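PDB 2OSO: uncharacterized protein MJ1460 from Methanocaldococcus jannaschii DSM 2661, which belongs to the vinyl-4-reductase (V4R) domain family and binds a zinc ion, probably as a small-molecule-sensing or regulatory domain. Local coordinates for the interface of chains A and B. Coordinates in Å, arbitrary orientation; residue numbers count along the deposited sequence, not the author numbering. Chains: chain A/B, Hypothetical protein MJ1460.

Contact 1: the interface of chains A and B. Residues chain A 25-29, 79; chain B 26-30, 79-81.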
loop_
_atom_site.group_PDB
_atom_site.type_symbol
_atom_site.label_atom_id
_atom_site.label_comp_id
_atom_site.label_asym_id
_atom_site.label_seq_id
_atom_site.Cartn_x
_atom_site.Cartn_y
_atom_site.Cartn_z
ATOM N N SER A 25 -1.493 12.029 8.517
ATOM C CA SER A 25 -2.231 10.961 7.861
ATOM C C SER A 25 -2.383 9.718 8.756
ATOM O O SER A 25 -1.588 9.515 9.697
ATOM C CB SER A 25 -1.491 10.576 6.572
ATOM O OG SER A 25 -0.309 9.841 6.854
ATOM N N LYS A 26 -3.367 8.860 8.445
ATOM C CA LYS A 26 -3.444 7.541 9.092
ATOM C C LYS A 26 -2.289 6.669 8.625
ATOM O O LYS A 26 -1.889 6.716 7.480
ATOM C CB LYS A 26 -4.811 6.854 8.880
ATOM C CG LYS A 26 -5.981 7.779 9.337
ATOM C CD LYS A 26 -7.302 7.103 9.596
ATOM C CE LYS A 26 -7.436 6.635 11.066
ATOM N NZ LYS A 26 -8.549 5.671 11.266
ATOM N N LYS A 27 -1.732 5.897 9.547
ATOM C CA LYS A 27 -0.661 4.991 9.219
ATOM C C LYS A 27 -1.226 3.583 9.107
ATOM O O LYS A 27 -1.994 3.148 9.965
ATOM C CB LYS A 27 0.432 5.056 10.280
ATOM C CG LYS A 27 1.445 6.180 10.078
ATOM C CD LYS A 27 0.802 7.546 9.875
ATOM C CE LYS A 27 1.815 8.693 9.915
ATOM N NZ LYS A 27 1.271 9.901 9.195
ATOM N N ILE A 28 -0.850 2.892 8.031
ATOM C CA ILE A 28 -1.271 1.516 7.784
ATOM C C ILE A 28 -0.145 0.543 8.090
ATOM O O ILE A 28 0.985 0.758 7.627
ATOM C CB ILE A 28 -1.783 1.350 6.336
ATOM C CG1 ILE A 28 -2.629 0.098 6.193
ATOM C CG2 ILE A 28 -0.650 1.307 5.293
ATOM C CD1 ILE A 28 -3.280 -0.018 4.799
ATOM N N PRO A 29 -0.423 -0.493 8.904
ATOM C CA PRO A 29 0.539 -1.606 9.113
ATOM C C PRO A 29 1.028 -2.277 7.804
ATOM O O PRO A 29 0.206 -2.649 6.933
ATOM C CB PRO A 29 -0.260 -2.606 9.922
ATOM C CG PRO A 29 -1.318 -1.835 10.588
ATOM C CD PRO A 29 -1.671 -0.714 9.671
HETATM N N MSE A 79 8.326 7.760 5.153
HETATM C CA MSE A 79 7.660 6.528 4.780
HETATM C C MSE A 79 7.711 5.485 5.912
HETATM O O MSE A 79 6.976 4.494 5.879
HETATM C CB MSE A 79 8.313 5.973 3.529
HETATM C CG MSE A 79 8.150 6.753 2.286
HETATM SE SE MSE A 79 8.882 5.744 0.726
HETATM C CE MSE A 79 7.424 4.494 0.466
ATOM N N LYS B 26 5.970 -2.080 11.008
ATOM C CA LYS B 26 6.090 -0.653 10.671
ATOM C C LYS B 26 4.789 -0.158 10.056
ATOM O O LYS B 26 4.137 -0.863 9.315
ATOM C CB LYS B 26 7.307 -0.354 9.770
ATOM C CG LYS B 26 8.623 -0.899 10.407
ATOM C CD LYS B 26 9.909 -0.316 9.878
ATOM C CE LYS B 26 10.345 0.940 10.671
ATOM N NZ LYS B 26 11.391 1.730 9.970
ATOM N N LYS B 27 4.403 1.058 10.412
ATOM C CA LYS B 27 3.215 1.658 9.861
ATOM C C LYS B 27 3.620 2.651 8.783
ATOM O O LYS B 27 4.530 3.456 8.985
ATOM C CB LYS B 27 2.411 2.346 10.960
ATOM C CG LYS B 27 1.474 1.421 11.732
ATOM C CD LYS B 27 2.161 0.170 12.264
ATOM C CE LYS B 27 1.283 -0.626 13.234
ATOM N NZ LYS B 27 1.740 -2.061 13.301
ATOM N N ILE B 28 2.947 2.568 7.636
ATOM C CA ILE B 28 3.184 3.465 6.508
ATOM C C ILE B 28 2.085 4.509 6.409
ATOM O O ILE B 28 0.899 4.149 6.456
ATOM C CB ILE B 28 3.326 2.668 5.193
ATOM C CG1 ILE B 28 4.009 3.496 4.121
ATOM C CG2 ILE B 28 1.980 2.157 4.645
ATOM C CD1 ILE B 28 4.302 2.681 2.843
ATOM N N PRO B 29 2.461 5.800 6.324
ATOM C CA PRO B 29 1.487 6.883 6.028
ATOM C C PRO B 29 0.651 6.650 4.743
ATOM O O PRO B 29 1.213 6.342 3.665
ATOM C CB PRO B 29 2.369 8.099 5.839
ATOM C CG PRO B 29 3.614 7.813 6.566
ATOM C CD PRO B 29 3.832 6.341 6.475
HETATM N N MSE B 30 -0.670 6.772 4.883
HETATM C CA MSE B 30 -1.656 6.557 3.797
HETATM C C MSE B 30 -1.308 7.158 2.421
HETATM O O MSE B 30 -1.537 6.516 1.406
HETATM C CB MSE B 30 -3.051 7.052 4.235
HETATM C CG MSE B 30 -4.213 6.576 3.360
HETATM SE SE MSE B 30 -4.597 4.685 3.668
HETATM C CE MSE B 30 -5.586 4.219 2.061
HETATM N N MSE B 79 -6.218 -2.272 10.595
HETATM C CA MSE B 79 -5.762 -1.585 9.403
HETATM C C MSE B 79 -5.630 -0.068 9.633
HETATM O O MSE B 79 -5.007 0.632 8.829
HETATM C CB MSE B 79 -6.733 -1.860 8.273
HETATM C CG MSE B 79 -6.804 -3.248 7.773
HETATM SE SE MSE B 79 -7.962 -3.348 6.149
HETATM C CE MSE B 79 -6.713 -2.643 4.845
ATOM N N ASN B 80 -6.202 0.431 10.735
ATOM C CA ASN B 80 -6.284 1.850 11.021
ATOM C C ASN B 80 -7.175 2.551 10.001
ATOM O O ASN B 80 -7.029 3.768 9.668
ATOM C CB ASN B 80 -4.889 2.495 11.158
ATOM C CG ASN B 80 -4.928 3.747 11.986
ATOM O OD1 ASN B 80 -5.812 3.890 12.824
ATOM N ND2 ASN B 80 -3.994 4.679 11.751
ATOM N N PHE B 81 -8.195 1.815 9.563
ATOM C CA PHE B 81 -9.170 2.337 8.580
ATOM C C PHE B 81 -10.417 2.945 9.239
ATOM O O PHE B 81 -11.267 3.493 8.558
ATOM C CB PHE B 81 -9.538 1.195 7.591
ATOM C CG PHE B 81 -8.691 1.166 6.339
ATOM C CD1 PHE B 81 -7.393 1.648 6.335
ATOM C CD2 PHE B 81 -9.204 0.623 5.178
ATOM C CE1 PHE B 81 -6.651 1.662 5.192
ATOM C CE2 PHE B 81 -8.499 0.611 4.028
ATOM C CZ PHE B 81 -7.186 1.135 4.011
HETATM O O HOH W 1 -8.826 3.246 13.209
HETATM O O HOH W 2 -7.591 5.540 13.962
#

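Contact 2: the interface of chains A and B. Residues chain A 34, 37-38, 41, 52-53, 107, 118; chain B 6, 8-9, 12, 36.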
loop_
_atom_site.group_PDB
_atom_site.type_symbol
_atom_site.label_atom_id
_atom_site.label_comp_id
_atom_site.label_asym_id
_atom_site.label_seq_id
_atom_site.Cartn_x
_atom_site.Cartn_y
_atom_site.Cartn_z
ATOM N N GLY A 34 1.558 -4.770 1.889
ATOM C CA GLY A 34 1.935 -5.864 1.071
ATOM C C GLY A 34 0.829 -6.684 0.487
ATOM O O GLY A 34 0.962 -7.194 -0.615
ATOM N N ALA A 37 -0.413 -5.293 -2.812
ATOM C CA ALA A 37 0.415 -5.592 -3.910
ATOM C C ALA A 37 0.135 -7.046 -4.334
ATOM O O ALA A 37 0.103 -7.372 -5.505
ATOM C CB ALA A 37 1.918 -5.393 -3.514
ATOM N N LEU A 38 -0.031 -7.928 -3.357
ATOM C CA LEU A 38 -0.293 -9.343 -3.634
ATOM C C LEU A 38 -1.610 -9.482 -4.402
ATOM O O LEU A 38 -1.724 -10.290 -5.347
ATOM C CB LEU A 38 -0.376 -10.131 -2.317
ATOM C CG LEU A 38 -0.666 -11.634 -2.374
ATOM C CD1 LEU A 38 -0.202 -12.261 -1.048
ATOM C CD2 LEU A 38 -2.144 -11.931 -2.641
ATOM N N PHE A 41 -1.282 -7.954 -8.047
ATOM C CA PHE A 41 -0.482 -8.793 -8.921
ATOM C C PHE A 41 -1.271 -9.991 -9.432
ATOM O O PHE A 41 -1.092 -10.401 -10.565
ATOM C CB PHE A 41 0.804 -9.279 -8.240
ATOM C CG PHE A 41 1.951 -8.304 -8.318
ATOM C CD1 PHE A 41 1.783 -6.986 -7.963
ATOM C CD2 PHE A 41 3.209 -8.727 -8.724
ATOM C CE1 PHE A 41 2.840 -6.099 -8.021
ATOM C CE2 PHE A 41 4.278 -7.861 -8.775
ATOM C CZ PHE A 41 4.096 -6.538 -8.419
ATOM N N SER A 52 7.199 -6.480 -11.862
ATOM C CA SER A 52 7.839 -6.931 -10.597
ATOM C C SER A 52 7.810 -5.842 -9.547
ATOM O O SER A 52 7.626 -4.689 -9.862
ATOM C CB SER A 52 9.272 -7.354 -10.845
ATOM O OG SER A 52 10.082 -6.238 -11.004
ATOM N N LEU A 53 7.976 -6.216 -8.287
ATOM C CA LEU A 53 8.089 -5.223 -7.223
ATOM C C LEU A 53 9.290 -4.248 -7.424
ATOM O O LEU A 53 9.212 -3.076 -7.064
ATOM C CB LEU A 53 8.159 -5.917 -5.865
ATOM C CG LEU A 53 6.756 -6.380 -5.394
ATOM C CD1 LEU A 53 6.861 -7.183 -4.172
ATOM C CD2 LEU A 53 5.874 -5.147 -5.122
ATOM N N TYR A 107 9.565 -5.298 7.563
ATOM C CA TYR A 107 9.562 -6.738 7.454
ATOM C C TYR A 107 10.636 -7.417 8.282
ATOM O O TYR A 107 11.155 -8.412 7.842
ATOM C CB TYR A 107 9.743 -7.181 6.004
ATOM C CG TYR A 107 8.663 -6.698 5.096
ATOM C CD1 TYR A 107 7.342 -7.025 5.358
ATOM C CD2 TYR A 107 8.952 -5.981 3.956
ATOM C CE1 TYR A 107 6.341 -6.619 4.542
ATOM C CE2 TYR A 107 7.946 -5.568 3.100
ATOM C CZ TYR A 107 6.627 -5.905 3.411
ATOM O OH TYR A 107 5.554 -5.506 2.627
ATOM N N ASP A 118 13.099 -6.004 -2.479
ATOM C CA ASP A 118 13.092 -5.728 -3.928
ATOM C C ASP A 118 12.407 -4.389 -4.284
ATOM O O ASP A 118 12.889 -3.697 -5.181
ATOM C CB ASP A 118 12.336 -6.782 -4.718
ATOM C CG ASP A 118 13.044 -8.093 -4.810
ATOM O OD1 ASP A 118 14.023 -8.330 -4.076
ATOM O OD2 ASP A 118 12.558 -8.895 -5.625
ATOM N N GLU B 6 6.335 -12.944 -6.133
ATOM C CA GLU B 6 7.299 -12.183 -5.333
ATOM C C GLU B 6 7.597 -12.866 -4.002
ATOM O O GLU B 6 6.773 -13.632 -3.490
ATOM C CB GLU B 6 6.758 -10.775 -5.047
ATOM C CG GLU B 6 6.439 -9.955 -6.270
ATOM C CD GLU B 6 7.711 -9.455 -7.012
ATOM O OE1 GLU B 6 8.838 -9.569 -6.503
ATOM O OE2 GLU B 6 7.576 -8.987 -8.141
ATOM N N ILE B 8 8.054 -11.965 -0.803
ATOM C CA ILE B 8 7.486 -11.591 0.448
ATOM C C ILE B 8 6.039 -12.110 0.524
ATOM O O ILE B 8 5.463 -12.211 1.613
ATOM C CB ILE B 8 7.637 -10.027 0.600
ATOM C CG1 ILE B 8 7.457 -9.628 2.056
ATOM C CG2 ILE B 8 6.722 -9.230 -0.387
ATOM C CD1 ILE B 8 8.673 -9.882 2.852
ATOM N N PHE B 9 5.438 -12.469 -0.621
ATOM C CA PHE B 9 3.988 -12.813 -0.620
ATOM C C PHE B 9 3.521 -13.973 0.322
ATOM O O PHE B 9 2.538 -13.813 1.042
ATOM C CB PHE B 9 3.469 -13.027 -2.050
ATOM C CG PHE B 9 3.444 -11.804 -2.895
ATOM C CD1 PHE B 9 3.601 -10.522 -2.361
ATOM C CD2 PHE B 9 3.142 -11.924 -4.247
ATOM C CE1 PHE B 9 3.485 -9.384 -3.185
ATOM C CE2 PHE B 9 3.033 -10.771 -5.078
ATOM C CZ PHE B 9 3.222 -9.525 -4.532
ATOM N N ILE B 12 3.395 -12.476 3.864
ATOM C CA ILE B 12 2.289 -11.534 4.077
ATOM C C ILE B 12 0.976 -12.265 4.406
ATOM O O ILE B 12 0.245 -11.832 5.293
ATOM C CB ILE B 12 2.115 -10.540 2.884
ATOM C CG1 ILE B 12 3.252 -9.504 2.874
ATOM C CG2 ILE B 12 0.781 -9.808 2.967
ATOM C CD1 ILE B 12 3.886 -9.354 1.510
ATOM N N PHE B 36 1.391 3.964 -4.261
ATOM C CA PHE B 36 1.624 2.622 -4.781
ATOM C C PHE B 36 0.566 2.208 -5.817
ATOM O O PHE B 36 0.884 1.712 -6.912
ATOM C CB PHE B 36 1.675 1.649 -3.626
ATOM C CG PHE B 36 2.136 0.271 -4.022
ATOM C CD1 PHE B 36 3.482 0.003 -4.111
ATOM C CD2 PHE B 36 1.222 -0.728 -4.307
ATOM C CE1 PHE B 36 3.940 -1.250 -4.486
ATOM C CE2 PHE B 36 1.662 -2.006 -4.704
ATOM C CZ PHE B 36 3.033 -2.261 -4.766
HETATM O O HOH W 3 10.823 -7.824 -7.550
#

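Contact 3: the interface of chains A and B. Residues chain A 29-31, 109; chain B 15, 21-22, 25, 27, 78.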
loop_
_atom_site.group_PDB
_atom_site.type_symbol
_atom_site.label_atom_id
_atom_site.label_comp_id
_atom_site.label_asym_id
_atom_site.label_seq_id
_atom_site.Cartn_x
_atom_site.Cartn_y
_atom_site.Cartn_z
ATOM N N PRO A 29 -0.423 -0.493 8.904
ATOM C CA PRO A 29 0.539 -1.606 9.113
ATOM C C PRO A 29 1.028 -2.277 7.804
ATOM O O PRO A 29 0.206 -2.649 6.933
ATOM C CB PRO A 29 -0.260 -2.606 9.922
ATOM C CG PRO A 29 -1.318 -1.835 10.588
ATOM C CD PRO A 29 -1.671 -0.714 9.671
HETATM N N MSE A 30 2.351 -2.396 7.674
HETATM C CA MSE A 30 3.032 -2.972 6.490
HETATM C C MSE A 30 2.422 -4.258 5.901
HETATM O O MSE A 30 2.352 -4.393 4.687
HETATM C CB MSE A 30 4.528 -3.207 6.796
HETATM C CG MSE A 30 5.408 -3.464 5.571
HETATM SE SE MSE A 30 5.698 -1.819 4.556
HETATM C CE MSE A 30 6.240 -2.516 2.826
ATOM N N PRO A 31 1.977 -5.201 6.741
ATOM C CA PRO A 31 1.329 -6.429 6.162
ATOM C C PRO A 31 0.149 -6.141 5.192
ATOM O O PRO A 31 -0.021 -6.875 4.201
ATOM C CB PRO A 31 0.895 -7.211 7.400
ATOM C CG PRO A 31 1.864 -6.759 8.476
ATOM C CD PRO A 31 2.012 -5.276 8.215
ATOM N N TRP A 109 10.101 -8.981 11.028
ATOM C CA TRP A 109 9.435 -10.225 11.452
ATOM C C TRP A 109 9.588 -11.340 10.395
ATOM O O TRP A 109 9.123 -12.465 10.606
ATOM C CB TRP A 109 7.955 -9.976 11.748
ATOM C CG TRP A 109 7.217 -9.170 10.692
ATOM C CD1 TRP A 109 7.038 -7.807 10.659
ATOM C CD2 TRP A 109 6.569 -9.678 9.523
ATOM N NE1 TRP A 109 6.357 -7.452 9.534
ATOM C CE2 TRP A 109 6.053 -8.578 8.819
ATOM C CE3 TRP A 109 6.387 -10.952 8.996
ATOM C CZ2 TRP A 109 5.374 -8.730 7.619
ATOM C CZ3 TRP A 109 5.729 -11.101 7.807
ATOM C CH2 TRP A 109 5.232 -10.016 7.135
ATOM N N ALA B 15 1.220 -13.261 8.103
ATOM C CA ALA B 15 1.179 -12.052 8.944
ATOM C C ALA B 15 -0.209 -11.472 9.111
ATOM O O ALA B 15 -0.512 -10.967 10.176
ATOM C CB ALA B 15 2.121 -10.978 8.393
ATOM N N ILE B 21 2.090 -9.681 15.107
ATOM C CA ILE B 21 2.902 -9.169 13.982
ATOM C C ILE B 21 2.357 -7.841 13.431
ATOM O O ILE B 21 3.120 -6.895 13.134
ATOM C CB ILE B 21 3.023 -10.243 12.871
ATOM C CG1 ILE B 21 3.822 -11.427 13.392
ATOM C CG2 ILE B 21 3.761 -9.723 11.653
ATOM C CD1 ILE B 21 4.324 -12.323 12.263
ATOM N N ILE B 22 1.038 -7.745 13.298
ATOM C CA ILE B 22 0.422 -6.494 12.803
ATOM C C ILE B 22 0.747 -5.387 13.754
ATOM O O ILE B 22 1.202 -4.325 13.353
ATOM C CB ILE B 22 -1.124 -6.578 12.670
ATOM C CG1 ILE B 22 -1.488 -7.528 11.528
ATOM C CG2 ILE B 22 -1.752 -5.159 12.402
ATOM C CD1 ILE B 22 -2.904 -8.089 11.624
ATOM N N SER B 25 4.432 -4.376 13.441
ATOM C CA SER B 25 4.905 -3.998 12.119
ATOM C C SER B 25 5.161 -2.485 11.999
ATOM O O SER B 25 4.595 -1.685 12.773
ATOM C CB SER B 25 3.853 -4.423 11.083
ATOM O OG SER B 25 2.716 -3.576 11.125
ATOM N N LYS B 27 4.403 1.058 10.412
ATOM C CA LYS B 27 3.215 1.658 9.861
ATOM C C LYS B 27 3.620 2.651 8.783
ATOM O O LYS B 27 4.530 3.456 8.985
ATOM C CB LYS B 27 2.411 2.346 10.960
ATOM C CG LYS B 27 1.474 1.421 11.732
ATOM C CD LYS B 27 2.161 0.170 12.264
ATOM C CE LYS B 27 1.283 -0.626 13.234
ATOM N NZ LYS B 27 1.740 -2.061 13.301
ATOM N N LEU B 78 -7.457 -2.753 13.096
ATOM C CA LEU B 78 -6.062 -3.167 12.848
ATOM C C LEU B 78 -5.425 -2.477 11.644
ATOM O O LEU B 78 -4.235 -2.121 11.671
ATOM C CB LEU B 78 -6.007 -4.668 12.650
ATOM C CG LEU B 78 -6.245 -5.513 13.885
ATOM C CD1 LEU B 78 -6.243 -7.001 13.507
ATOM C CD2 LEU B 78 -5.209 -5.192 14.977
#

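Contact 1: the interface of chains A and B
Two short strands, residues 27-29 of each chain, pair antiparallel across the two-fold axis. In the backbone, A:Ile28 N gives its hydrogen to B:Ile28 O over 2.7 Å, nearly straight at 171°, and the twin bond runs back. The amide B:Met30 N at the start of helix 30-44 meets A:Lys26 O at 2.9 Å, almost along the C=O axis. The side-chain amide of B:Asn80, CG anti to the backbone N (chi1 -156°), sends ND2 in plane to a lone pair of A:Lys27 O at 3.1 Å. A:Lys26, bent at chi3, brings its amine NZ to B:Asn80 O at 2.9 Å from above the carbonyl plane, and two waters link A:Lys26 NZ to the side-chain oxygen B:Asn80 OD1. A:Lys27 NZ turns back to A:Ser25 O and OG, bonds that hold its bent chain in place. Among apolar contacts, branched A:Ile28 suits the strand, its CD1 reaching B:Phe81 CE1 at 3.8 Å. A:Lys27 CB presses on B:Lys27 CB at 3.4 Å, and its methylenes cross B:Pro29 obliquely. An alanine here would remove the methylenes over B:Pro29 and the amine bonded to A:Ser25, and would probably loosen the edge of the pairing. The site joins two subunits by this short antiparallel pairing, in what is probably a dimer.

Contact 2: the interface of chains A and B
B:Phe9, at the start of helix 9-15, buries most surface here. Its ring lies flat on helix 30-44 of chain A, with A:Leu38 CA over one face, 3.8 Å from the ring centroid; a broad, flat aromatic suits so shallow a helix surface. The opposite face is covered over its centre by CB of B:Glu6 from its own chain. The rim of B:Phe9 also reaches one face of A:Phe41, roughly at a right angle. B:Glu6, bent at chi2 (-73°), lays its methylenes against A:Leu53, with CG 3.5 Å from A:Leu53 CD1. Its carboxylate accepts the backbone N-H of A:Leu53, N to B:Glu6 OE2 2.8 Å, from above the carboxylate plane. Since A:Leu53 N opens helix 53-64, an acid here caps the helix and its charge would probably be stabilised by the helix dipole. The other oxygen, OE1, shares a water with A:Asp118 OD2, which is likely to soften repulsion between the two acids. A:Leu53 turns CD2 towards B:Phe36, whose CZ touches A:Ala37 CB at 3.6 Å; the small alanine lets this ring come close to the helix. Nearby, B:Ile8 CD1 sits over the face of A:Tyr107. The site clasps the N-terminal segment of one subunit onto the other's helices, probably stabilising a dimer.

Contact 3: the interface of chains A and B
The indole of A:Trp109 is the apolar centre, a broad plate held against two helices of chain B. B:Ile21 comes over one face at about a right angle, its branch CG2, anti to the backbone N, standing 3.6 Å from the centroid of the five-membered ring. Over the same face, farther along the plate, the methyl CB of B:Ala15 covers the six-membered ring and reaches A:Trp109 CH2 at 3.5 Å; so small a residue lets helix 9-15 approach. Two prolines extend the apolar surface. A:Pro31 sets CD against B:Ser25 CB at 3.5 Å; proline suits the first turn of helix 30-44, where a missing backbone N-H costs no helix bond. The rigid ring of A:Pro29 packs compactly, its CG 3.8 Å from B:Ile22 CG2. At the polar rim, B:Ser25 OG touches A:Pro29 CB at 3.4 Å, but its bonds stay within chain B. This hydroxyl donates to a lone pair of B:Ile22 O at 2.8 Å and accepts from B:Lys27 NZ at 2.8 Å, so its polarity is satisfied without the partner. In the fold, the loop carrying A:Trp109 and the junction of strand 27-29 with helix 30-44 pack against helices 9-15 and 19-24 of the other subunit.

Contact 1 and contact 3 adjoin, their C-alpha centres about 10 Å apart, and share A:Pro29 and B:Lys27; contact 2 lies about 14 Å from contact 3 and 17 Å from contact 1. Helix 30-44 takes part in all three, and helix 9-15 of chain B links contacts 2 and 3, so the strand pairing continues into packed helices. Because the interface is two-fold symmetric, each patch recurs with the chains exchanged. The N-terminal segments thus embrace the partner reciprocally, a packing that suggests a dimer, although the structure alone does not prove one in solution.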